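PDB 6UI3: cellulase from Clostridium cellulovorans, which hydrolyses internal beta-1,4 linkages of cellulose, and probably those of related plant polysaccharides such as xylan, through its family 5 glycoside hydrolase domain. Local coordinates for residues P66-W69 with D70-Y73; V104-H107 with H108-F111; T128-W131 with T132-N136. All blocks are in the same frame, centred on the assembly; numbering follows the deposited sequence.

Contact 1. Residues P66-W69 with D70-Y73; sequences PVRW and DENY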
# COMPACT_ATOMS: atom_id res chain seq x y z
N PRO A 66 -5.62 2.33 -3.34
CA PRO A 66 -4.90 2.97 -4.45
C PRO A 66 -5.75 4.02 -5.13
O PRO A 66 -6.89 3.75 -5.50
CB PRO A 66 -4.63 1.79 -5.40
CG PRO A 66 -4.53 0.60 -4.48
CD PRO A 66 -5.58 0.85 -3.43
N VAL A 67 -5.19 5.22 -5.34
CA VAL A 67 -5.92 6.29 -6.03
C VAL A 67 -5.02 6.97 -7.06
O VAL A 67 -3.97 7.52 -6.70
CB VAL A 67 -6.49 7.35 -5.08
CG1 VAL A 67 -7.28 8.40 -5.87
CG2 VAL A 67 -7.35 6.73 -4.00
N ARG A 68 -5.44 6.95 -8.32
CA ARG A 68 -4.88 7.79 -9.38
C ARG A 68 -5.67 9.09 -9.40
O ARG A 68 -6.90 9.05 -9.43
CB ARG A 68 -5.02 7.07 -10.73
CG ARG A 68 -4.46 7.85 -11.91
CD ARG A 68 -4.79 7.19 -13.25
NE ARG A 68 -4.43 5.78 -13.33
CZ ARG A 68 -3.55 5.23 -14.17
NH1 ARG A 68 -2.86 5.96 -15.03
NH2 ARG A 68 -3.39 3.92 -14.15
N TRP A 69 -4.98 10.23 -9.37
CA TRP A 69 -5.65 11.52 -9.27
C TRP A 69 -5.65 12.35 -10.54
O TRP A 69 -6.51 13.23 -10.69
CB TRP A 69 -5.00 12.37 -8.16
CG TRP A 69 -5.04 11.73 -6.81
CD1 TRP A 69 -4.11 10.90 -6.26
CD2 TRP A 69 -6.08 11.88 -5.82
NE1 TRP A 69 -4.50 10.52 -4.99
CE2 TRP A 69 -5.70 11.11 -4.70
CE3 TRP A 69 -7.29 12.57 -5.78
CZ2 TRP A 69 -6.49 11.03 -3.55
CZ3 TRP A 69 -8.08 12.48 -4.64
CH2 TRP A 69 -7.67 11.72 -3.54
N ASP A 70 -4.72 12.09 -11.46
CA ASP A 70 -4.46 13.03 -12.55
C ASP A 70 -5.35 12.85 -13.78
O ASP A 70 -5.12 13.53 -14.78
CB ASP A 70 -2.96 13.09 -12.90
CG ASP A 70 -2.38 11.78 -13.40
OD1 ASP A 70 -3.05 10.74 -13.34
OD2 ASP A 70 -1.21 11.82 -13.85
N GLU A 71 -6.40 12.04 -13.70
CA GLU A 71 -7.48 12.10 -14.67
C GLU A 71 -8.64 12.94 -14.16
O GLU A 71 -9.65 13.09 -14.86
CB GLU A 71 -7.97 10.70 -15.06
CG GLU A 71 -6.85 9.82 -15.63
CD GLU A 71 -7.28 8.43 -16.08
OE1 GLU A 71 -8.13 7.81 -15.45
OE2 GLU A 71 -6.72 7.95 -17.08
N ASN A 72 -8.50 13.51 -12.95
CA ASN A 72 -9.56 14.28 -12.31
C ASN A 72 -9.11 15.67 -11.90
O ASN A 72 -9.65 16.26 -10.94
CB ASN A 72 -10.15 13.50 -11.15
CG ASN A 72 -11.07 12.44 -11.62
OD1 ASN A 72 -12.24 12.70 -11.87
ND2 ASN A 72 -10.55 11.24 -11.80
N TYR A 73 -8.18 16.25 -12.63
CA TYR A 73 -7.83 17.65 -12.44
C TYR A 73 -8.78 18.52 -13.26
O TYR A 73 -9.02 18.25 -14.44
CB TYR A 73 -6.39 17.91 -12.89
CG TYR A 73 -5.29 17.18 -12.12
CD1 TYR A 73 -5.43 16.79 -10.79
CD2 TYR A 73 -4.08 16.92 -12.74
CE1 TYR A 73 -4.39 16.17 -10.12
CE2 TYR A 73 -3.05 16.29 -12.08
CZ TYR A 73 -3.21 15.92 -10.76
OH TYR A 73 -2.20 15.29 -10.05
O HOH W 1 -7.77 10.27 -11.73
O HOH W 2 -2.36 8.81 -15.09
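The ring of Y73 comes back against W69 across a tight turn, with Y73 CE1 4.3 Å from W69 CB. W69 O meets the same ring obliquely, and one face of the phenol carries D70 CA, displaced toward the rim. The indole of W69 turns away from the turn. V67 CG1 sits over the middle of one of its faces, 3.3 Å above the plane, while W69 NE1 bonds to N105 O. At the edge of the R68 guanidinium, in its plane, lies a water that accepts from R68 NH1 and donates to D70 OD1 (2.7 Å). This water joins two groups whose charged atoms do not touch, R68 NH1 and D70 OD1 being 5.1 Å apart.

The turn is type I, from W69 to N72, and is closed by N72 N donating to W69 O (3.0 Å, 151°) from above the carbonyl plane. A second water bridges R68 O, E71 N and N72 ND2. D70 CG stands between its own N and carbonyl carbon (chi1 62°), a torsion that brings OD1 to 3.5 Å from R68 CG. R68 CD in turn packs 4.0 Å from E71 CD.

The loop follows strand 62-65 at the C-terminal ends of the barrel strands, where glycoside hydrolases of this family carry their substrate cleft. R68 NE bonds to E34 O, D70 OD2 accepts from K110 N, E71 OE1 accepts from G37 N, and Y73 OH bonds to E126. R68 NE stays 4.7 Å from E71 OE1, also without contact. The attraction of R68 to D70 is probably relayed by their shared water, and the other water ties backbone to the N72 amide.

Contact 2. Residues V104-H107 with H108-F111; sequences VNIH and HNKF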
# COMPACT_ATOMS: atom_id res chain seq x y z
N VAL A 104 -4.67 5.98 2.09
CA VAL A 104 -4.86 6.68 0.82
C VAL A 104 -3.50 7.11 0.30
O VAL A 104 -2.64 7.55 1.07
CB VAL A 104 -5.78 7.91 1.01
CG1 VAL A 104 -5.83 8.76 -0.26
CG2 VAL A 104 -7.18 7.51 1.39
N ASN A 105 -3.30 7.00 -1.02
CA ASN A 105 -2.00 7.29 -1.62
C ASN A 105 -2.18 8.09 -2.91
O ASN A 105 -3.27 8.57 -3.23
CB ASN A 105 -1.21 5.99 -1.84
CG ASN A 105 -1.75 5.14 -2.97
OD1 ASN A 105 -2.70 5.52 -3.66
ND2 ASN A 105 -1.15 3.95 -3.16
N ILE A 106 -1.06 8.27 -3.62
CA ILE A 106 -1.01 8.63 -5.03
C ILE A 106 -0.47 7.41 -5.76
O ILE A 106 0.59 6.90 -5.39
CB ILE A 106 -0.10 9.86 -5.26
CG1 ILE A 106 -0.63 11.08 -4.51
CG2 ILE A 106 0.04 10.12 -6.76
CD1 ILE A 106 0.24 12.33 -4.67
N HIS A 107 -1.19 6.94 -6.78
CA HIS A 107 -0.94 5.62 -7.37
C HIS A 107 -1.14 5.72 -8.87
O HIS A 107 -2.24 5.97 -9.35
CB HIS A 107 -1.92 4.62 -6.74
CG HIS A 107 -1.53 3.18 -6.82
ND1 HIS A 107 -1.38 2.40 -5.69
CD2 HIS A 107 -1.35 2.37 -7.88
CE1 HIS A 107 -1.11 1.17 -6.07
NE2 HIS A 107 -1.08 1.12 -7.39
N HIS A 108 -0.06 5.55 -9.63
CA HIS A 108 -0.06 5.60 -11.08
C HIS A 108 -0.33 6.99 -11.67
O HIS A 108 -0.60 7.09 -12.87
CB HIS A 108 -1.02 4.62 -11.76
CG HIS A 108 -0.80 3.18 -11.41
ND1 HIS A 108 0.44 2.64 -11.12
CD2 HIS A 108 -1.68 2.15 -11.34
CE1 HIS A 108 0.30 1.35 -10.85
NE2 HIS A 108 -0.97 1.03 -10.99
N ASN A 109 -0.28 8.07 -10.89
CA ASN A 109 -0.15 9.38 -11.52
C ASN A 109 1.04 9.32 -12.47
O ASN A 109 2.02 8.61 -12.21
CB ASN A 109 0.12 10.48 -10.50
CG ASN A 109 -1.13 11.14 -9.99
OD1 ASN A 109 -2.12 10.49 -9.65
ND2 ASN A 109 -1.08 12.46 -9.89
N LYS A 110 0.98 10.09 -13.56
CA LYS A 110 2.11 10.15 -14.49
C LYS A 110 3.43 10.41 -13.77
O LYS A 110 4.45 9.82 -14.10
CB LYS A 110 1.84 11.24 -15.52
CG LYS A 110 2.96 11.43 -16.54
CD LYS A 110 3.00 10.29 -17.52
CE LYS A 110 3.48 10.75 -18.90
NZ LYS A 110 3.00 9.84 -19.99
N PHE A 111 3.43 11.30 -12.78
CA PHE A 111 4.70 11.66 -12.14
C PHE A 111 5.33 10.50 -11.38
O PHE A 111 6.53 10.56 -11.07
CB PHE A 111 4.59 12.94 -11.30
CG PHE A 111 4.04 12.78 -9.88
CD1 PHE A 111 4.86 12.34 -8.85
CD2 PHE A 111 2.76 13.19 -9.55
CE1 PHE A 111 4.40 12.26 -7.56
CE2 PHE A 111 2.30 13.11 -8.24
CZ PHE A 111 3.12 12.65 -7.26
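H107 and H108, neighbours in the chain, form an edge-to-face (T-shaped) pair, the edge of H107 pointing into the face of H108 with ring planes at 85° and centroids 4.4 Å apart. H107 CD2 does the touching, 3.3 Å above the H108 plane and over its centre. The two side chains run side by side in the same direction, which the left-handed conformation of H108 (phi 69°) helps to allow. That conformation also presses H108 CB to within 3.0 Å of H107 O.

The H107 ring is fixed from its other end as well: N105 ND2 donates to H107 ND1 (3.0 Å, 155°), lying close to the imidazole plane, and N105 OD1 accepts from V67 N. On the side facing helix 120-137, I106 packs closely. Its CG2 branch rests 3.6 Å from N109 CG, and its CD1 reaches the edge of the F111 ring at 3.9 Å from CZ. N109 OD1 accepts from W69 N. Helix 120-137 covers this side, with V130 and W131 against I106 and with I123 and E126 against F111.

The other side is looser. H108 is partly exposed, though Q112 NE2 bonds its ND1, and K110, whose side chain is modelled in two conformers, extends into solvent.

Strand 101-105 here runs out into the loop at the C-terminal mouth of the barrel. Packing is thus close round I106, with a polar imidazole pair next to it, while K110 is exposed and H108 partly so. Because N105 ND2 bonds to ND1 and the face of H108 lies against CD2, the rotation of the H107 ring is fixed from two directions.

Contact 3. Residues T128-W131 with T132-N136; sequences TIVW and TQIAN
From T128 to A135 the chain keeps a regular alpha-helical course, each donor reaching back four residues: T132 N to T128 O, Q133 N to I129 O, I134 N to V130 O, and A135 N to W131 O. Two of these carbonyls take a second, side-chain donor. T132 OG1 stands anti to the carbonyl carbon (chi1 -64°), a torsion that points it back at the preceding turn to donate a hydrogen bond to T128 O at 2.7 Å. It and T132 N approach T128 O from opposite faces of the carbonyl. Q133 repeats the pattern with its amide: NE2 donates to I129 O (3.1 Å, 163°) from well above the carbonyl plane, on the face opposite to Q133 N, while I129 CG2 packs 3.7 Å from NE2. The same amide is pinned at both ends by the loop before helix 82-96, NE2 bonding to Y78 O and OE1 accepting from I80 N.

Helix 120-137 is the connection of a beta-alpha-beta unit of the TIM barrel, between strands 101-105 and 145-148. V130, W131 and I134 face inward. I134 spreads its two branches: CD1 makes a CH-pi contact over the six-membered ring of W131, 4.1 Å from its centroid and 13° from the normal, and also touches V130 CG1 at 3.7 Å, whereas CG2 meets W131 CZ3 at 3.6 Å. The indole is fixed in turn by NE1 bonding to T149 O, and F147, Y172 and I176 lie around it. T128 and T132, side by side on another flank, pack on V179 of helix 163-182.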
# COMPACT_ATOMS: atom_id res chain seq x y z
N THR A 128 3.31 18.25 -3.97
CA THR A 128 2.98 19.21 -2.91
C THR A 128 1.56 19.73 -3.08
O THR A 128 0.79 19.78 -2.11
CB THR A 128 3.97 20.37 -2.93
OG1 THR A 128 5.27 19.91 -2.53
CG2 THR A 128 3.56 21.49 -1.98
N ILE A 129 1.19 20.11 -4.30
CA ILE A 129 -0.14 20.68 -4.53
C ILE A 129 -1.22 19.63 -4.31
O ILE A 129 -2.27 19.91 -3.71
CB ILE A 129 -0.19 21.31 -5.94
CG1 ILE A 129 0.72 22.54 -5.98
CG2 ILE A 129 -1.63 21.65 -6.32
CD1 ILE A 129 1.00 23.04 -7.37
N VAL A 130 -0.99 18.40 -4.76
CA VAL A 130 -1.95 17.31 -4.58
C VAL A 130 -2.07 16.93 -3.11
O VAL A 130 -3.18 16.84 -2.57
CB VAL A 130 -1.58 16.11 -5.48
CG1 VAL A 130 -2.40 14.88 -5.11
CG2 VAL A 130 -1.77 16.47 -6.96
N TRP A 131 -0.94 16.70 -2.43
CA TRP A 131 -1.00 16.33 -1.03
C TRP A 131 -1.58 17.44 -0.15
O TRP A 131 -2.25 17.14 0.84
CB TRP A 131 0.36 15.85 -0.49
CG TRP A 131 0.49 14.38 -0.70
CD1 TRP A 131 1.37 13.72 -1.53
CD2 TRP A 131 -0.34 13.38 -0.11
NE1 TRP A 131 1.14 12.36 -1.46
CE2 TRP A 131 0.08 12.13 -0.62
CE3 TRP A 131 -1.40 13.42 0.80
CZ2 TRP A 131 -0.54 10.92 -0.25
CZ3 TRP A 131 -2.02 12.22 1.16
CH2 TRP A 131 -1.59 10.99 0.64
N THR A 132 -1.35 18.71 -0.49
CA THR A 132 -1.97 19.78 0.29
C THR A 132 -3.49 19.65 0.22
O THR A 132 -4.18 19.80 1.23
CB THR A 132 -1.51 21.15 -0.23
OG1 THR A 132 -0.10 21.28 -0.02
CG2 THR A 132 -2.19 22.28 0.52
N GLN A 133 -4.02 19.35 -0.97
CA GLN A 133 -5.47 19.17 -1.12
C GLN A 133 -5.99 17.94 -0.37
O GLN A 133 -7.02 18.01 0.30
CB GLN A 133 -5.83 19.06 -2.59
CG GLN A 133 -5.67 20.34 -3.37
CD GLN A 133 -5.88 20.11 -4.84
OE1 GLN A 133 -7.02 20.11 -5.30
NE2 GLN A 133 -4.81 19.88 -5.57
N ILE A 134 -5.33 16.80 -0.53
CA ILE A 134 -5.79 15.59 0.16
C ILE A 134 -5.74 15.80 1.66
O ILE A 134 -6.70 15.53 2.39
CB ILE A 134 -4.96 14.35 -0.25
CG1 ILE A 134 -5.03 14.10 -1.76
CG2 ILE A 134 -5.44 13.11 0.53
CD1 ILE A 134 -4.02 13.10 -2.25
N ALA A 135 -4.59 16.28 2.15
CA ALA A 135 -4.42 16.51 3.58
C ALA A 135 -5.46 17.49 4.10
O ALA A 135 -6.08 17.26 5.14
CB ALA A 135 -2.99 16.98 3.84
N ASN A 136 -5.66 18.61 3.40
CA ASN A 136 -6.63 19.59 3.88
C ASN A 136 -8.02 18.97 3.95
O ASN A 136 -8.77 19.22 4.90
CB ASN A 136 -6.68 20.84 3.00
CG ASN A 136 -5.60 21.83 3.31
OD1 ASN A 136 -5.24 22.63 2.46
ND2 ASN A 136 -5.13 21.84 4.54

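Along the chain the contacts come in the order 1, 2, 3, all on one side of the barrel. The centres of contacts 1 and 2 are about 7 Å apart, and each lies about 13 Å from that of contact 3. Contact 1 lies in the loop after strand 62-65, and contact 2 spans the end of the adjacent parallel strand 101-105 and the loop after it; bonds from W69 and D70 to residues 109-110 join them. Contact 3 lies on helix 120-137, which follows strand 101-105. Y73 packs on its V130 and W69 on its I134, and the helix thus packs against both neighbouring loops at the barrel mouth of this hydrolase domain.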